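P22 protein (Trypanosoma brucei, PDB 3JV1) probably acts as an accessory factor in the mitochondrial RNA editing of the cytochrome oxidase subunit II transcript and belongs to the Mam33 family. Local coordinates at residues A[29-34]-A[45-50]; A[54-59]-A[74-79]. All coordinates share one frame; numbering follows the deposited sequence.

Interaction 1 (A[29-34]-A[45-50]); sequences EIPEGW and FTMRKS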
loop_
_atom_site.group_PDB
_atom_site.type_symbol
_atom_site.label_atom_id
_atom_site.label_comp_id
_atom_site.label_asym_id
_atom_site.label_seq_id
_atom_site.Cartn_x
_atom_site.Cartn_y
_atom_site.Cartn_z
ATOM N N GLU A 29 -29.670 13.033 8.084
ATOM C CA GLU A 29 -30.700 12.108 7.637
ATOM C C GLU A 29 -30.152 11.508 6.350
ATOM O O GLU A 29 -29.645 12.229 5.493
ATOM C CB GLU A 29 -32.016 12.852 7.388
ATOM C CG GLU A 29 -32.567 13.505 8.651
ATOM C CD GLU A 29 -33.836 14.296 8.416
ATOM O OE1 GLU A 29 -33.804 15.263 7.620
ATOM O OE2 GLU A 29 -34.867 13.952 9.035
ATOM N N ILE A 30 -30.233 10.189 6.226
ATOM C CA ILE A 30 -29.713 9.509 5.048
ATOM C C ILE A 30 -30.554 9.795 3.814
ATOM O O ILE A 30 -31.777 9.707 3.859
ATOM C CB ILE A 30 -29.645 7.986 5.273
ATOM C CG1 ILE A 30 -28.990 7.311 4.066
ATOM C CG2 ILE A 30 -31.037 7.437 5.496
ATOM C CD1 ILE A 30 -28.638 5.865 4.299
ATOM N N PRO A 31 -29.898 10.152 2.697
ATOM C CA PRO A 31 -30.580 10.456 1.433
ATOM C C PRO A 31 -31.543 9.344 0.999
ATOM O O PRO A 31 -31.243 8.159 1.137
ATOM C CB PRO A 31 -29.420 10.640 0.453
ATOM C CG PRO A 31 -28.335 11.200 1.319
ATOM C CD PRO A 31 -28.441 10.336 2.561
ATOM N N GLU A 32 -32.694 9.754 0.473
ATOM C CA GLU A 32 -33.745 8.847 0.007
ATOM C C GLU A 32 -33.245 7.745 -0.933
ATOM O O GLU A 32 -32.521 8.010 -1.886
ATOM C CB GLU A 32 -34.823 9.665 -0.710
ATOM C CG GLU A 32 -36.165 8.973 -0.903
ATOM C CD GLU A 32 -37.002 8.951 0.363
ATOM O OE1 GLU A 32 -37.080 10.000 1.042
ATOM O OE2 GLU A 32 -37.593 7.891 0.672
ATOM N N GLY A 33 -33.649 6.507 -0.661
ATOM C CA GLY A 33 -33.244 5.388 -1.497
ATOM C C GLY A 33 -31.933 4.733 -1.107
ATOM O O GLY A 33 -31.683 3.578 -1.450
ATOM N N TRP A 34 -31.092 5.461 -0.385
ATOM C CA TRP A 34 -29.801 4.923 0.030
ATOM C C TRP A 34 -29.860 4.128 1.315
ATOM O O TRP A 34 -30.567 4.488 2.248
ATOM C CB TRP A 34 -28.779 6.041 0.227
ATOM C CG TRP A 34 -28.350 6.713 -1.031
ATOM C CD1 TRP A 34 -28.873 7.848 -1.574
ATOM C CD2 TRP A 34 -27.270 6.318 -1.881
ATOM N NE1 TRP A 34 -28.177 8.193 -2.709
ATOM C CE2 TRP A 34 -27.186 7.270 -2.920
ATOM C CE3 TRP A 34 -26.360 5.252 -1.867
ATOM C CZ2 TRP A 34 -26.226 7.191 -3.936
ATOM C CZ3 TRP A 34 -25.402 5.173 -2.882
ATOM C CH2 TRP A 34 -25.346 6.140 -3.899
ATOM N N PHE A 45 -17.220 3.266 5.815
ATOM C CA PHE A 45 -18.516 2.648 5.583
ATOM C C PHE A 45 -18.887 2.589 4.100
ATOM O O PHE A 45 -18.221 3.180 3.241
ATOM C CB PHE A 45 -19.597 3.412 6.358
ATOM C CG PHE A 45 -19.746 4.854 5.945
ATOM C CD1 PHE A 45 -20.579 5.207 4.889
ATOM C CD2 PHE A 45 -19.051 5.861 6.616
ATOM C CE1 PHE A 45 -20.721 6.540 4.504
ATOM C CE2 PHE A 45 -19.181 7.200 6.242
ATOM C CZ PHE A 45 -20.018 7.544 5.183
ATOM N N THR A 46 -19.959 1.866 3.800
ATOM C CA THR A 46 -20.411 1.744 2.426
ATOM C C THR A 46 -21.888 2.110 2.334
ATOM O O THR A 46 -22.650 1.894 3.274
ATOM C CB THR A 46 -20.231 0.312 1.903
ATOM O OG1 THR A 46 -21.145 -0.554 2.579
ATOM C CG2 THR A 46 -18.822 -0.177 2.152
ATOM N N MET A 47 -22.281 2.682 1.202
ATOM C CA MET A 47 -23.670 3.058 0.963
ATOM C C MET A 47 -24.117 2.373 -0.324
ATOM O O MET A 47 -23.320 2.203 -1.240
ATOM C CB MET A 47 -23.795 4.568 0.807
ATOM C CG MET A 47 -23.409 5.367 2.044
ATOM S SD MET A 47 -23.578 7.150 1.795
ATOM C CE MET A 47 -25.354 7.280 1.604
ATOM N N ARG A 48 -25.386 1.979 -0.392
ATOM C CA ARG A 48 -25.910 1.310 -1.571
ATOM C C ARG A 48 -27.340 1.744 -1.890
ATOM O O ARG A 48 -28.105 2.113 -1.002
ATOM C CB ARG A 48 -25.905 -0.207 -1.366
ATOM C CG ARG A 48 -24.591 -0.783 -0.874
ATOM C CD ARG A 48 -24.652 -2.299 -0.837
ATOM N NE ARG A 48 -23.386 -2.913 -0.444
ATOM C CZ ARG A 48 -22.871 -2.865 0.782
ATOM N NH1 ARG A 48 -23.504 -2.221 1.752
ATOM N NH2 ARG A 48 -21.732 -3.491 1.048
ATOM N N LYS A 49 -27.691 1.700 -3.167
ATOM C CA LYS A 49 -29.038 2.037 -3.610
ATOM C C LYS A 49 -29.229 1.396 -4.967
ATOM O O LYS A 49 -28.262 1.187 -5.697
ATOM C CB LYS A 49 -29.230 3.550 -3.743
ATOM C CG LYS A 49 -28.343 4.196 -4.795
ATOM C CD LYS A 49 -28.848 5.580 -5.199
ATOM C CE LYS A 49 -30.101 5.477 -6.060
ATOM N NZ LYS A 49 -30.525 6.791 -6.611
ATOM N N SER A 50 -30.467 1.062 -5.304
ATOM C CA SER A 50 -30.730 0.473 -6.606
ATOM C C SER A 50 -31.146 1.588 -7.556
ATOM O O SER A 50 -31.617 2.644 -7.135
ATOM C CB SER A 50 -31.826 -0.602 -6.522
ATOM O OG SER A 50 -33.010 -0.111 -5.925
#
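W34 comes up against R48 and K49 where the loop 29-34 reaches strand 46-51: the CA atoms of W34 and K49 are 4.7 Å apart, and no hydrogen bond joins the two segments. The nearest backbone approach is a CA-H...O contact, W34 CA to R48 O at 3.4 Å. A type II turn from P31 to W34, closed by the hydrogen bond W34 N to P31 O, bends the loop toward the strand. G33 holds its third position with a positive phi (88°) that suits glycine, and its O rests 3.4 Å from K49 CB. W34 has the largest share of the buried surface. K49 lays its aliphatic chain over one face of the indole in a CH-pi contact, K49 CG 3.5 Å from the centroid of the six-membered ring of W34 and almost straight above it. K49 CD follows, offset toward the rim, 3.3 Å from W34 CE2. With chi1 at 63°, K49 CG sits between its own backbone N and carbonyl carbon, which puts it above the indole; NZ, past the ring, hydrogen-bonds to the carbonyl O of R148. M47 crosses W34 at about a right angle. Its CB lies 3.8 Å from W34 CE3, and the bend at chi3 (66°) places CE near CB and CG of W34, on the opposite side of the ring plane from K49 CD. The same methyl group meets I30 CG1 and P31 CD, both more loosely, at 4.4 Å. The loop packs through apolar side chains just before it enters the sheet, where T35 of strand 35-37 pairs its backbone with R48. Strand 54-63 lies along the other edge of 46-51, with L58 touching M47, while helix 152-181 covers the cluster through L154 on W34 and F157 on P31 and M47.

Interaction 2 (A[54-59]-A[74-79]); sequences EEIILQ and LDVLVV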
loop_
_atom_site.group_PDB
_atom_site.type_symbol
_atom_site.label_atom_id
_atom_site.label_comp_id
_atom_site.label_asym_id
_atom_site.label_seq_id
_atom_site.Cartn_x
_atom_site.Cartn_y
_atom_site.Cartn_z
ATOM N N GLU A 54 -29.657 -1.588 -12.096
ATOM C CA GLU A 54 -28.311 -1.387 -11.580
ATOM C C GLU A 54 -28.284 -1.170 -10.081
ATOM O O GLU A 54 -29.287 -0.817 -9.466
ATOM C CB GLU A 54 -27.627 -0.189 -12.249
ATOM C CG GLU A 54 -28.446 0.549 -13.291
ATOM C CD GLU A 54 -27.706 1.741 -13.873
ATOM O OE1 GLU A 54 -27.270 2.613 -13.101
ATOM O OE2 GLU A 54 -27.561 1.812 -15.106
ATOM N N GLU A 55 -27.123 -1.407 -9.491
ATOM C CA GLU A 55 -26.950 -1.159 -8.072
ATOM C C GLU A 55 -25.826 -0.140 -8.019
ATOM O O GLU A 55 -24.860 -0.245 -8.770
ATOM C CB GLU A 55 -26.544 -2.418 -7.312
ATOM C CG GLU A 55 -26.412 -2.152 -5.810
ATOM C CD GLU A 55 -25.997 -3.370 -5.034
ATOM O OE1 GLU A 55 -25.005 -4.010 -5.430
ATOM O OE2 GLU A 55 -26.656 -3.687 -4.023
ATOM N N ILE A 56 -25.975 0.865 -7.168
ATOM C CA ILE A 56 -24.963 1.899 -7.037
ATOM C C ILE A 56 -24.338 1.690 -5.662
ATOM O O ILE A 56 -25.049 1.650 -4.658
ATOM C CB ILE A 56 -25.588 3.309 -7.103
ATOM C CG1 ILE A 56 -26.633 3.382 -8.230
ATOM C CG2 ILE A 56 -24.488 4.351 -7.288
ATOM C CD1 ILE A 56 -26.115 3.071 -9.614
ATOM N N ILE A 57 -23.018 1.551 -5.621
ATOM C CA ILE A 57 -22.326 1.314 -4.363
ATOM C C ILE A 57 -21.279 2.381 -4.082
ATOM O O ILE A 57 -20.461 2.708 -4.949
ATOM C CB ILE A 57 -21.638 -0.056 -4.375
ATOM C CG1 ILE A 57 -22.684 -1.148 -4.598
ATOM C CG2 ILE A 57 -20.885 -0.276 -3.076
ATOM C CD1 ILE A 57 -22.107 -2.536 -4.745
ATOM N N LEU A 58 -21.334 2.925 -2.870
ATOM C CA LEU A 58 -20.408 3.952 -2.415
ATOM C C LEU A 58 -19.549 3.352 -1.314
ATOM O O LEU A 58 -20.072 2.961 -0.275
ATOM C CB LEU A 58 -21.176 5.146 -1.844
ATOM C CG LEU A 58 -21.620 6.318 -2.718
ATOM C CD1 LEU A 58 -20.524 7.368 -2.747
ATOM C CD2 LEU A 58 -21.986 5.835 -4.115
ATOM N N GLN A 59 -18.242 3.285 -1.536
ATOM C CA GLN A 59 -17.325 2.726 -0.541
ATOM C C GLN A 59 -16.240 3.743 -0.216
ATOM O O GLN A 59 -15.444 4.085 -1.095
ATOM C CB GLN A 59 -16.629 1.465 -1.075
ATOM C CG GLN A 59 -17.514 0.486 -1.808
ATOM C CD GLN A 59 -16.727 -0.676 -2.395
ATOM O OE1 GLN A 59 -15.724 -0.476 -3.082
ATOM N NE2 GLN A 59 -17.184 -1.896 -2.134
ATOM N N LEU A 74 -13.284 7.987 -2.110
ATOM C CA LEU A 74 -14.261 6.920 -2.147
ATOM C C LEU A 74 -14.414 6.429 -3.569
ATOM O O LEU A 74 -14.044 7.117 -4.515
ATOM C CB LEU A 74 -15.609 7.403 -1.595
ATOM C CG LEU A 74 -16.207 8.719 -2.096
ATOM C CD1 LEU A 74 -16.883 8.518 -3.437
ATOM C CD2 LEU A 74 -17.229 9.225 -1.078
ATOM N N ASP A 75 -14.933 5.217 -3.706
ATOM C CA ASP A 75 -15.179 4.623 -5.004
ATOM C C ASP A 75 -16.684 4.554 -5.179
ATOM O O ASP A 75 -17.417 4.258 -4.236
ATOM C CB ASP A 75 -14.644 3.193 -5.083
ATOM C CG ASP A 75 -13.149 3.128 -5.291
ATOM O OD1 ASP A 75 -12.536 4.158 -5.636
ATOM O OD2 ASP A 75 -12.593 2.028 -5.121
ATOM N N VAL A 76 -17.138 4.830 -6.390
ATOM C CA VAL A 76 -18.546 4.746 -6.699
ATOM C C VAL A 76 -18.657 3.695 -7.791
ATOM O O VAL A 76 -18.103 3.856 -8.878
ATOM C CB VAL A 76 -19.097 6.089 -7.198
ATOM C CG1 VAL A 76 -20.460 5.890 -7.858
ATOM C CG2 VAL A 76 -19.234 7.043 -6.022
ATOM N N LEU A 77 -19.343 2.601 -7.493
ATOM C CA LEU A 77 -19.511 1.550 -8.488
ATOM C C LEU A 77 -20.941 1.499 -9.006
ATOM O O LEU A 77 -21.898 1.625 -8.239
ATOM C CB LEU A 77 -19.145 0.181 -7.909
ATOM C CG LEU A 77 -17.713 -0.057 -7.413
ATOM C CD1 LEU A 77 -17.546 0.497 -6.007
ATOM C CD2 LEU A 77 -17.429 -1.551 -7.421
ATOM N N VAL A 78 -21.075 1.341 -10.317
ATOM C CA VAL A 78 -22.378 1.219 -10.949
ATOM C C VAL A 78 -22.309 -0.162 -11.571
ATOM O O VAL A 78 -21.572 -0.386 -12.529
ATOM C CB VAL A 78 -22.602 2.302 -12.022
ATOM C CG1 VAL A 78 -23.967 2.101 -12.684
ATOM C CG2 VAL A 78 -22.529 3.686 -11.375
ATOM N N VAL A 79 -23.062 -1.092 -10.991
ATOM C CA VAL A 79 -23.055 -2.482 -11.422
ATOM C C VAL A 79 -24.325 -2.904 -12.134
ATOM O O VAL A 79 -25.432 -2.673 -11.655
ATOM C CB VAL A 79 -22.831 -3.411 -10.204
ATOM C CG1 VAL A 79 -22.534 -4.835 -10.667
ATOM C CG2 VAL A 79 -21.693 -2.869 -9.349
#
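L58 overlaps V76 across the hairpin, the two side chains lying side by side and pointing the same way, with L58 CD1 3.5 Å from V76 CG2. The same CD1 also reaches L74 CD1, at 3.9 Å. Two residues back, I56 and V78 form the matching pair, CD1 of I56 meeting CG1 of V78 at 3.9 Å. E54 crosses V78 obliquely, its OE1 3.4 Å from V78 CG1; its chain starts from an eclipsed chi1 (0°) and ends in the salt bridge from OE1 to R148. The other face carries I57 beside L77, and there Q59 swings its amide across to L77, Q59 OE1 lying 3.6 Å from L77 CD1. Between these two layers of side chains the strands run antiparallel at 168°. E55-V79, I57-L77 and Q59-D75 are the hydrogen-bonded pairs, six hydrogen bonds in all, the shortest being I57 N to L77 O and L77 N to I57 O, both 2.8 Å. I56-V78 and L58-V76 are non-hydrogen-bonded pairs, in which the CA-H groups of I56, L58 and V76 approach carbonyl oxygens. These strands are central members of the antiparallel sheet, bordered by 46-51 and 83-92. Helix 135-146 covers the face of V76 and V78 through L145 and Y144, W34 packs on I56, and F180 of the second subunit rests on V78.

How the interactions relate
The centres of the two interactions lie about 11 Å apart, and they follow one another along the chain: interaction 1 closes before interaction 2 opens. Both belong to one antiparallel sheet whose strands are ordered as in the sequence, with 46-51 and 54-63 as direct neighbours. Probable backbone hydrogen bonds M47 O to L58 N and K49 O to I56 N, each 2.7 Å, tie one contact to the other, and W34 CH2 packs on L58 CD2 at 3.4 Å. The hydrophobic layer therefore continues from the loop 29-34 to strand 72-80. Interaction 1 lies where the loop enters the sheet, whereas interaction 2 builds its middle and reaches a subunit boundary of the three-chain assembly.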